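Local coordinates for protein putative S41 protease (Bacteroides fragilis NCTC 9343, PDB 3K50) that is of unknown function but belongs to the S41 peptidase family and may have peptidase-like activity, at residues Y90-S95 with D120-K125; T297-R302 with I321-A326; G327-T332 with D359-F364. All coordinates share one frame; numbering follows the deposited sequence. Where two conformers were deposited one is given.

Contact 1 stands apart from the other two. It lies in the PDZ-like region; its centre lies about 24 Å from the centre of the chain and about 25 and 33 Å from the centres of contacts 2 and 3. Contacts 2 and 3 lie in the S41 peptidase region, beside the same helix, 304-312, and touch through a salt bridge and other polar pairs. Contact 2 is the most central and holds the most direct hydrogen bonds, at the ends of two parallel strands and in the loops that follow. Contact 3 has none between its segments and relies on ring packing and two waters. Contact 1 is intermediate, with one bent bond. All three are only partly buried.

Contact 1 of 3, residues Y90-S95 with D120-K125; sequences YNALIS and DYITKK
Tyr90 and Ile122 make a small, mainly backbone contact at one end of strand 90-97, in the antiparallel sheet of the PDZ-like region. Segment 120-125 belongs to the connection between strands 113-117 and 136-146. The one direct hydrogen bond runs from Tyr90 N to Ile122 O over 2.8 Å. It is bent, with an angle of 136° at the hydrogen. Beside it, a water lies 2.8 Å from Tyr90 O, to which it can donate, and accepts a hydrogen bond from Ile122 N at 2.9 Å. The pair is therefore joined by one direct link and probably one water-mediated link. Ile122 puts its CB 3.6 Å from Tyr90 O. Its CD1 reaches Ala92 CB at 4.2 Å, a light apolar touch. In Tyr90, CG lies anti to the carbonyl carbon (chi1 -67°), beside the backbone N. Ile122 O, which is bonded to that N, lies at the ring edge, near its plane. Lys124 crosses the ring at a slant, and its CG comes within 4.0 Å of Tyr90 CE1. Its NZ is 5.8 Å from the ring centroid, so any cation-pi attraction is weak at most. Glu127 offers that ammonium a long, weak ion pair. On strand 76-82, Leu80 touches both Tyr90 and Ala92, so the contact continues into the sheet. The chemistry implies a modest attachment: backbone polarity is met partly by solvent, and the charge of Lys124 probably adds little to the hold.

Contact 2 of 3, residues T297-R302 with I321-A326; sequences TTNATR and IGTKTA
Thr297 chi1 (64°) sets OG1 between its backbone N and carbonyl carbon, 2.9 Å from Thr323 O, to which it donates. In Asn299, CG is anti to the carbonyl carbon (chi1 -64°). Asn299 ND2 donates a hydrogen bond to Lys324 O at 2.7 Å. That acceptor lies close to the amide plane of Asn299. The backbones join first at the strand ends. Thr297 N donates to Ile321 O at 3.0 Å, and Thr297 O accepts from Thr323 N at 3.0 Å. Thr297 O also receives a CA-H...O contact from Gly322, whose backbone angles call for glycine. Further on, Ala326 N donates to Thr301 O at 3.0 Å. Ala326 CB lies over one face of the Arg302 guanidinium, toward its rim, 3.7 Å from Arg302 NH2. The same guanidinium forms a salt bridge with Glu328 through NH1. Thr325 CG2 packs 3.8 Å from Thr297 CB, and Ile309 of helix 304-312 touches both threonines. A water bridges Thr323 OG1 and, weakly, Asn299 N. Segment 297-302 also braces itself. Thr298 to Thr301 form a type I turn, Thr298 OG1 accepts from Ala300 N in an ST turn, and Thr298 N donates to Thr301 OG1. Thr298 OG1 also bonds Arg232 O, and Thr301 OG1 bonds Leu231 O. Neighbouring parallel strands 292-297 and 317-322, joined through helix 304-312, make a beta-alpha-beta crossover, as expected for the ClpP/crotonase fold of S41 peptidases.

Contact 3 of 3, residues G327-T332 with D359-F364; sequences GEYVAT and DYATGF
The Tyr360 ring is sandwiched between Tyr329 and Phe364. Tyr329 CB sits over one face, toward the rim, in a CH-pi contact 3.9 Å from the ring centroid. Phe364 CE2 lies over the opposite face, also toward the rim. The Phe364 ring in turn has Tyr360 CB over its centre. A water lies in the plane of the Tyr360 ring at its edge. It accepts from Tyr360 OH at 2.7 Å and donates to Glu328 O at 2.8 Å. Tyr360 CE2 lies 3.6 Å from Tyr329 CA. The Tyr329 ring meets the next residue, with CE1 4.1 Å from Ala361 CB. No direct hydrogen bond joins the two segments. A second water accepts a hydrogen bond from Thr362 N and donates one to Gly327 O, at 2.8 and 2.7 Å respectively. Residues Tyr360 to Gly363 form a type II turn, closed by Gly363 N to Tyr360 O. Gly327 packs bare backbone against this turn, with CA 3.4 Å from Gly363 N. The backbone angles of Gly327 are themselves ones that suit glycine. Glu306 of helix 304-312 accepts from the backbone N of both Gly327 and Glu328. The contact thus lies beside that helix, which also touches Tyr360 and Phe364, just before strand 330-336 joins the antiparallel sheet by pairing with strand 342-352.

Contact 1 of 3, residues Y90-S95 with D120-K125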
loop_
_atom_site.group_PDB
_atom_site.type_symbol
_atom_site.label_atom_id
_atom_site.label_comp_id
_atom_site.label_asym_id
_atom_site.label_seq_id
_atom_site.Cartn_x
_atom_site.Cartn_y
_atom_site.Cartn_z
ATOM N N TYR A 90 -22.536 -12.576 8.821
ATOM C CA TYR A 90 -21.202 -12.671 8.243
ATOM C C TYR A 90 -20.192 -12.686 9.341
ATOM O O TYR A 90 -20.438 -12.144 10.397
ATOM C CB TYR A 90 -20.899 -11.453 7.370
ATOM C CG TYR A 90 -21.727 -11.332 6.127
ATOM C CD1 TYR A 90 -23.024 -10.804 6.159
ATOM C CD2 TYR A 90 -21.195 -11.703 4.901
ATOM C CE1 TYR A 90 -23.777 -10.703 4.979
ATOM C CE2 TYR A 90 -21.912 -11.612 3.758
ATOM C CZ TYR A 90 -23.205 -11.135 3.795
ATOM O OH TYR A 90 -23.863 -11.045 2.609
ATOM N N ASN A 91 -19.056 -13.315 9.072
ATOM C CA ASN A 91 -17.888 -13.297 9.956
ATOM C C ASN A 91 -16.857 -12.365 9.328
ATOM O O ASN A 91 -16.676 -12.387 8.113
ATOM C CB ASN A 91 -17.304 -14.694 10.121
ATOM C CG ASN A 91 -18.189 -15.598 10.929
ATOM O OD1 ASN A 91 -18.735 -15.185 11.928
ATOM N ND2 ASN A 91 -18.303 -16.869 10.515
ATOM N N ALA A 92 -16.195 -11.540 10.144
ATOM C CA ALA A 92 -15.180 -10.614 9.653
ATOM C C ALA A 92 -13.738 -11.124 9.923
ATOM O O ALA A 92 -13.290 -11.168 11.075
ATOM C CB ALA A 92 -15.381 -9.210 10.255
ATOM N N LEU A 93 -13.030 -11.500 8.862
ATOM C CA LEU A 93 -11.664 -11.987 8.953
ATOM C C LEU A 93 -10.713 -10.791 9.011
ATOM O O LEU A 93 -10.664 -10.005 8.067
ATOM C CB LEU A 93 -11.303 -12.871 7.734
ATOM C CG LEU A 93 -9.859 -13.352 7.633
ATOM C CD1 LEU A 93 -9.454 -14.067 8.905
ATOM C CD2 LEU A 93 -9.605 -14.279 6.416
ATOM N N ILE A 94 -9.932 -10.682 10.097
ATOM C CA ILE A 94 -9.014 -9.537 10.258
ATOM C C ILE A 94 -7.769 -9.707 9.391
ATOM O O ILE A 94 -7.098 -10.732 9.484
ATOM C CB ILE A 94 -8.665 -9.311 11.754
ATOM C CG1 ILE A 94 -9.947 -8.921 12.502
ATOM C CG2 ILE A 94 -7.585 -8.227 11.882
ATOM C CD1 ILE A 94 -9.820 -8.838 14.040
ATOM N N SER A 95 -7.445 -8.686 8.585
ATOM C CA SER A 95 -6.330 -8.697 7.690
ATOM C C SER A 95 -5.137 -7.819 8.140
ATOM O O SER A 95 -4.069 -7.997 7.641
ATOM C CB SER A 95 -6.781 -8.149 6.323
ATOM O OG SER A 95 -7.308 -6.804 6.473
ATOM N N ASP A 120 -24.899 -9.612 19.038
ATOM C CA ASP A 120 -25.629 -9.583 17.783
ATOM C C ASP A 120 -24.726 -9.920 16.590
ATOM O O ASP A 120 -23.531 -9.603 16.579
ATOM C CB ASP A 120 -26.229 -8.192 17.564
ATOM C CG ASP A 120 -27.278 -7.810 18.601
ATOM O OD1 ASP A 120 -27.578 -8.596 19.533
ATOM O OD2 ASP A 120 -27.812 -6.691 18.461
ATOM N N TYR A 121 -25.319 -10.512 15.561
ATOM C CA TYR A 121 -24.593 -10.891 14.359
ATOM C C TYR A 121 -24.137 -9.687 13.558
ATOM O O TYR A 121 -24.630 -8.578 13.738
ATOM C CB TYR A 121 -25.461 -11.782 13.473
ATOM C CG TYR A 121 -25.706 -13.135 14.084
ATOM C CD1 TYR A 121 -24.709 -14.104 14.091
ATOM C CD2 TYR A 121 -26.925 -13.448 14.652
ATOM C CE1 TYR A 121 -24.918 -15.341 14.657
ATOM C CE2 TYR A 121 -27.149 -14.689 15.214
ATOM C CZ TYR A 121 -26.144 -15.628 15.217
ATOM O OH TYR A 121 -26.374 -16.861 15.785
ATOM N N ILE A 122 -23.141 -9.895 12.722
ATOM C CA ILE A 122 -22.708 -8.832 11.833
ATOM C C ILE A 122 -23.493 -9.067 10.555
ATOM O O ILE A 122 -23.476 -10.158 9.990
ATOM C CB ILE A 122 -21.214 -8.834 11.539
ATOM C CG1 ILE A 122 -20.400 -8.803 12.862
ATOM C CG2 ILE A 122 -20.908 -7.656 10.658
ATOM C CD1 ILE A 122 -18.859 -8.996 12.670
ATOM N N THR A 123 -24.211 -8.033 10.137
ATOM C CA THR A 123 -25.043 -8.052 8.968
ATOM C C THR A 123 -24.591 -6.860 8.132
ATOM O O THR A 123 -23.886 -5.973 8.645
ATOM C CB THR A 123 -26.514 -7.842 9.377
ATOM O OG1 THR A 123 -26.697 -6.481 9.819
ATOM C CG2 THR A 123 -26.947 -8.823 10.527
ATOM N N LYS A 124 -24.997 -6.811 6.864
ATOM C CA LYS A 124 -24.631 -5.682 5.993
ATOM C C LYS A 124 -25.128 -4.330 6.547
ATOM O O LYS A 124 -24.461 -3.276 6.367
ATOM C CB LYS A 124 -25.118 -5.919 4.555
ATOM C CG LYS A 124 -24.258 -6.883 3.759
ATOM C CD LYS A 124 -22.963 -6.211 3.306
ATOM C CE LYS A 124 -22.064 -7.133 2.508
ATOM N NZ LYS A 124 -20.819 -6.403 2.069
ATOM N N LYS A 125 -26.265 -4.359 7.239
ATOM C CA LYS A 125 -26.811 -3.144 7.832
ATOM C C LYS A 125 -25.845 -2.540 8.849
ATOM O O LYS A 125 -25.636 -1.319 8.868
ATOM C CB LYS A 125 -28.154 -3.420 8.536
ATOM C CG LYS A 125 -28.683 -2.257 9.380
HETATM O O HOH W 1 -21.929 -12.530 12.684
#

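Contact 2 of 3, residues T297-R302 with I321-A326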
loop_
_atom_site.group_PDB
_atom_site.type_symbol
_atom_site.label_atom_id
_atom_site.label_comp_id
_atom_site.label_asym_id
_atom_site.label_seq_id
_atom_site.Cartn_x
_atom_site.Cartn_y
_atom_site.Cartn_z
ATOM N N THR A 297 2.744 -9.087 -3.406
ATOM C CA THR A 297 1.827 -8.119 -4.060
ATOM C C THR A 297 0.369 -8.526 -4.104
ATOM O O THR A 297 0.068 -9.691 -3.972
ATOM C CB THR A 297 2.287 -7.883 -5.567
ATOM O OG1 THR A 297 2.176 -9.092 -6.341
ATOM C CG2 THR A 297 3.724 -7.423 -5.632
ATOM N N THR A 298 -0.530 -7.534 -4.189
ATOM C CA THR A 298 -1.932 -7.772 -4.484
ATOM C C THR A 298 -2.364 -6.637 -5.389
ATOM O O THR A 298 -1.550 -5.759 -5.754
ATOM C CB THR A 298 -2.870 -7.838 -3.252
ATOM O OG1 THR A 298 -2.959 -6.549 -2.624
ATOM C CG2 THR A 298 -2.429 -8.946 -2.249
ATOM N N ASN A 299 -3.632 -6.664 -5.781
ATOM C CA ASN A 299 -4.221 -5.584 -6.544
ATOM C C ASN A 299 -4.097 -4.252 -5.798
ATOM O O ASN A 299 -4.177 -3.221 -6.413
ATOM C CB ASN A 299 -5.707 -5.821 -6.844
ATOM C CG ASN A 299 -6.013 -7.041 -7.746
ATOM O OD1 ASN A 299 -7.201 -7.324 -7.905
ATOM N ND2 ASN A 299 -4.998 -7.762 -8.324
ATOM N N ALA A 300 -3.956 -4.239 -4.475
ATOM C CA ALA A 300 -3.782 -2.983 -3.771
ATOM C C ALA A 300 -2.410 -2.338 -3.975
ATOM O O ALA A 300 -2.266 -1.163 -3.706
ATOM C CB ALA A 300 -4.012 -3.177 -2.242
ATOM N N THR A 301 -1.397 -3.107 -4.378
ATOM C CA THR A 301 -0.012 -2.663 -4.495
ATOM C C THR A 301 0.050 -1.679 -5.628
ATOM O O THR A 301 -0.189 -2.038 -6.775
ATOM C CB THR A 301 0.902 -3.860 -4.775
ATOM O OG1 THR A 301 0.726 -4.802 -3.737
ATOM C CG2 THR A 301 2.374 -3.455 -4.839
ATOM N N ARG A 302 0.397 -0.431 -5.326
ATOM C CA ARG A 302 0.227 0.632 -6.317
ATOM C C ARG A 302 1.258 1.710 -6.308
ATOM O O ARG A 302 1.806 2.061 -5.269
ATOM C CB ARG A 302 -1.122 1.303 -5.965
ATOM C CG ARG A 302 -1.553 2.511 -6.794
ATOM C CD ARG A 302 -2.858 3.057 -6.263
ATOM N NE ARG A 302 -3.983 2.204 -6.583
ATOM C CZ ARG A 302 -4.724 2.272 -7.703
ATOM N NH1 ARG A 302 -4.494 3.161 -8.653
ATOM N NH2 ARG A 302 -5.717 1.436 -7.866
ATOM N N ILE A 321 5.315 -12.468 -5.979
ATOM C CA ILE A 321 4.462 -13.516 -5.421
ATOM C C ILE A 321 3.185 -12.896 -4.905
ATOM O O ILE A 321 3.230 -11.939 -4.160
ATOM C CB ILE A 321 5.192 -14.260 -4.276
ATOM C CG1 ILE A 321 6.369 -15.069 -4.824
ATOM C CG2 ILE A 321 4.239 -15.268 -3.513
ATOM C CD1 ILE A 321 7.299 -15.576 -3.726
ATOM N N GLY A 322 2.028 -13.391 -5.353
ATOM C CA GLY A 322 0.732 -12.814 -4.887
ATOM C C GLY A 322 -0.202 -12.681 -6.061
ATOM O O GLY A 322 -0.320 -13.612 -6.819
ATOM N N THR A 323 -0.819 -11.495 -6.231
ATOM C CA THR A 323 -1.750 -11.249 -7.331
ATOM C C THR A 323 -1.286 -9.993 -8.059
ATOM O O THR A 323 -0.450 -9.266 -7.557
ATOM C CB THR A 323 -3.215 -11.166 -6.874
ATOM O OG1 THR A 323 -3.375 -10.204 -5.833
ATOM C CG2 THR A 323 -3.756 -12.576 -6.389
ATOM N N LYS A 324 -1.832 -9.733 -9.223
ATOM C CA LYS A 324 -1.378 -8.601 -10.052
ATOM C C LYS A 324 -1.469 -7.241 -9.345
ATOM O O LYS A 324 -2.420 -7.002 -8.550
ATOM C CB LYS A 324 -2.171 -8.673 -11.380
ATOM C CG LYS A 324 -1.798 -7.659 -12.372
ATOM C CD LYS A 324 -1.893 -8.083 -13.843
ATOM C CE LYS A 324 -3.185 -7.807 -14.576
ATOM N NZ LYS A 324 -2.789 -7.348 -16.026
ATOM N N THR A 325 -0.490 -6.359 -9.590
ATOM C CA THR A 325 -0.443 -4.995 -9.023
ATOM C C THR A 325 -1.478 -4.100 -9.714
ATOM O O THR A 325 -2.109 -4.515 -10.649
ATOM C CB THR A 325 0.976 -4.356 -9.072
ATOM O OG1 THR A 325 1.385 -4.133 -10.440
ATOM C CG2 THR A 325 1.956 -5.254 -8.350
ATOM N N ALA A 326 -1.632 -2.873 -9.226
ATOM C CA ALA A 326 -2.725 -1.975 -9.638
ATOM C C ALA A 326 -2.612 -1.399 -11.046
ATOM O O ALA A 326 -3.619 -1.089 -11.680
ATOM C CB ALA A 326 -2.840 -0.817 -8.669
HETATM O O HOH W 2 -5.893 -9.150 -5.102
#

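Contact 3 of 3, residues G327-T332 with D359-F364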
loop_
_atom_site.group_PDB
_atom_site.type_symbol
_atom_site.label_atom_id
_atom_site.label_comp_id
_atom_site.label_asym_id
_atom_site.label_seq_id
_atom_site.Cartn_x
_atom_site.Cartn_y
_atom_site.Cartn_z
ATOM N N GLY A 327 -1.405 -1.238 -11.515
ATOM C CA GLY A 327 -1.204 -0.635 -12.857
ATOM C C GLY A 327 -1.025 0.888 -12.870
ATOM O O GLY A 327 -1.165 1.538 -13.915
ATOM N N GLU A 328 -0.711 1.491 -11.732
ATOM C CA GLU A 328 -0.507 2.955 -11.690
ATOM C C GLU A 328 0.951 3.300 -12.129
ATOM O O GLU A 328 1.820 3.377 -11.329
ATOM C CB GLU A 328 -0.886 3.522 -10.304
ATOM C CG GLU A 328 -0.945 5.021 -10.254
ATOM C CD GLU A 328 -1.499 5.466 -8.938
ATOM O OE1 GLU A 328 -2.723 5.330 -8.767
ATOM O OE2 GLU A 328 -0.703 5.902 -8.073
ATOM N N TYR A 329 1.188 3.507 -13.432
ATOM C CA TYR A 329 2.552 3.618 -13.957
ATOM C C TYR A 329 3.091 5.053 -14.054
ATOM O O TYR A 329 4.132 5.258 -14.678
ATOM C CB TYR A 329 2.634 2.919 -15.353
ATOM C CG TYR A 329 1.690 3.467 -16.365
ATOM C CD1 TYR A 329 0.396 2.964 -16.492
ATOM C CD2 TYR A 329 2.063 4.500 -17.217
ATOM C CE1 TYR A 329 -0.467 3.463 -17.421
ATOM C CE2 TYR A 329 1.152 5.061 -18.137
ATOM C CZ TYR A 329 -0.093 4.537 -18.254
ATOM O OH TYR A 329 -0.967 5.074 -19.190
ATOM N N VAL A 330 2.334 6.020 -13.512
ATOM C CA VAL A 330 2.679 7.447 -13.498
ATOM C C VAL A 330 2.587 7.907 -12.044
ATOM O O VAL A 330 2.021 7.174 -11.206
ATOM C CB VAL A 330 1.771 8.272 -14.417
ATOM C CG1 VAL A 330 2.142 8.060 -15.909
ATOM C CG2 VAL A 330 0.309 7.938 -14.150
ATOM N N ALA A 331 3.212 9.044 -11.713
ATOM C CA ALA A 331 3.215 9.511 -10.339
ATOM C C ALA A 331 2.296 10.692 -10.172
ATOM O O ALA A 331 2.199 11.544 -11.079
ATOM C CB ALA A 331 4.655 9.903 -9.919
ATOM N N THR A 332 1.675 10.767 -8.996
ATOM C CA THR A 332 0.859 11.893 -8.621
ATOM C C THR A 332 1.588 12.784 -7.607
ATOM O O THR A 332 2.548 12.340 -6.935
ATOM C CB THR A 332 -0.452 11.438 -7.978
ATOM O OG1 THR A 332 -0.168 10.706 -6.778
ATOM C CG2 THR A 332 -1.321 10.540 -8.996
ATOM N N ASP A 359 6.394 0.168 -18.602
ATOM C CA ASP A 359 5.423 -0.460 -19.423
ATOM C C ASP A 359 4.691 -1.625 -18.686
ATOM O O ASP A 359 4.785 -2.775 -19.079
ATOM C CB ASP A 359 6.148 -0.836 -20.729
ATOM C CG ASP A 359 6.660 0.413 -21.518
ATOM O OD1 ASP A 359 7.074 1.473 -20.932
ATOM O OD2 ASP A 359 6.645 0.337 -22.768
ATOM N N TYR A 360 3.984 -1.260 -17.606
ATOM C CA TYR A 360 3.201 -2.150 -16.765
ATOM C C TYR A 360 1.774 -1.642 -16.603
ATOM O O TYR A 360 1.158 -1.854 -15.558
ATOM C CB TYR A 360 3.835 -2.352 -15.358
ATOM C CG TYR A 360 4.278 -1.114 -14.611
ATOM C CD1 TYR A 360 5.502 -0.528 -14.895
ATOM C CD2 TYR A 360 3.547 -0.623 -13.518
ATOM C CE1 TYR A 360 5.939 0.543 -14.209
ATOM C CE2 TYR A 360 3.963 0.493 -12.827
ATOM C CZ TYR A 360 5.193 1.035 -13.141
ATOM O OH TYR A 360 5.656 2.136 -12.483
ATOM N N ALA A 361 1.229 -1.055 -17.667
ATOM C CA ALA A 361 -0.184 -0.719 -17.718
ATOM C C ALA A 361 -0.937 -2.011 -17.360
ATOM O O ALA A 361 -0.532 -3.095 -17.736
ATOM C CB ALA A 361 -0.557 -0.245 -19.131
ATOM N N THR A 362 -1.993 -1.888 -16.588
ATOM C CA THR A 362 -2.824 -3.014 -16.092
ATOM C C THR A 362 -2.185 -3.832 -14.962
ATOM O O THR A 362 -2.851 -4.686 -14.364
ATOM C CB THR A 362 -3.415 -3.987 -17.223
ATOM O OG1 THR A 362 -2.501 -5.047 -17.537
ATOM C CG2 THR A 362 -3.827 -3.215 -18.486
ATOM N N GLY A 363 -0.932 -3.533 -14.617
ATOM C CA GLY A 363 -0.273 -4.145 -13.479
ATOM C C GLY A 363 0.826 -5.145 -13.789
ATOM O O GLY A 363 0.962 -5.625 -14.934
ATOM N N PHE A 364 1.645 -5.405 -12.777
ATOM C CA PHE A 364 2.662 -6.434 -12.921
ATOM C C PHE A 364 2.030 -7.758 -12.542
ATOM O O PHE A 364 1.556 -7.931 -11.420
ATOM C CB PHE A 364 3.850 -6.207 -11.994
ATOM C CG PHE A 364 4.849 -5.173 -12.486
ATOM C CD1 PHE A 364 5.706 -5.465 -13.542
ATOM C CD2 PHE A 364 4.989 -3.977 -11.849
ATOM C CE1 PHE A 364 6.655 -4.560 -13.940
ATOM C CE2 PHE A 364 5.959 -3.048 -12.248
ATOM C CZ PHE A 364 6.770 -3.343 -13.306
HETATM O O HOH W 3 -2.948 0.593 -15.779
HETATM O O HOH W 4 4.480 3.366 -10.401
#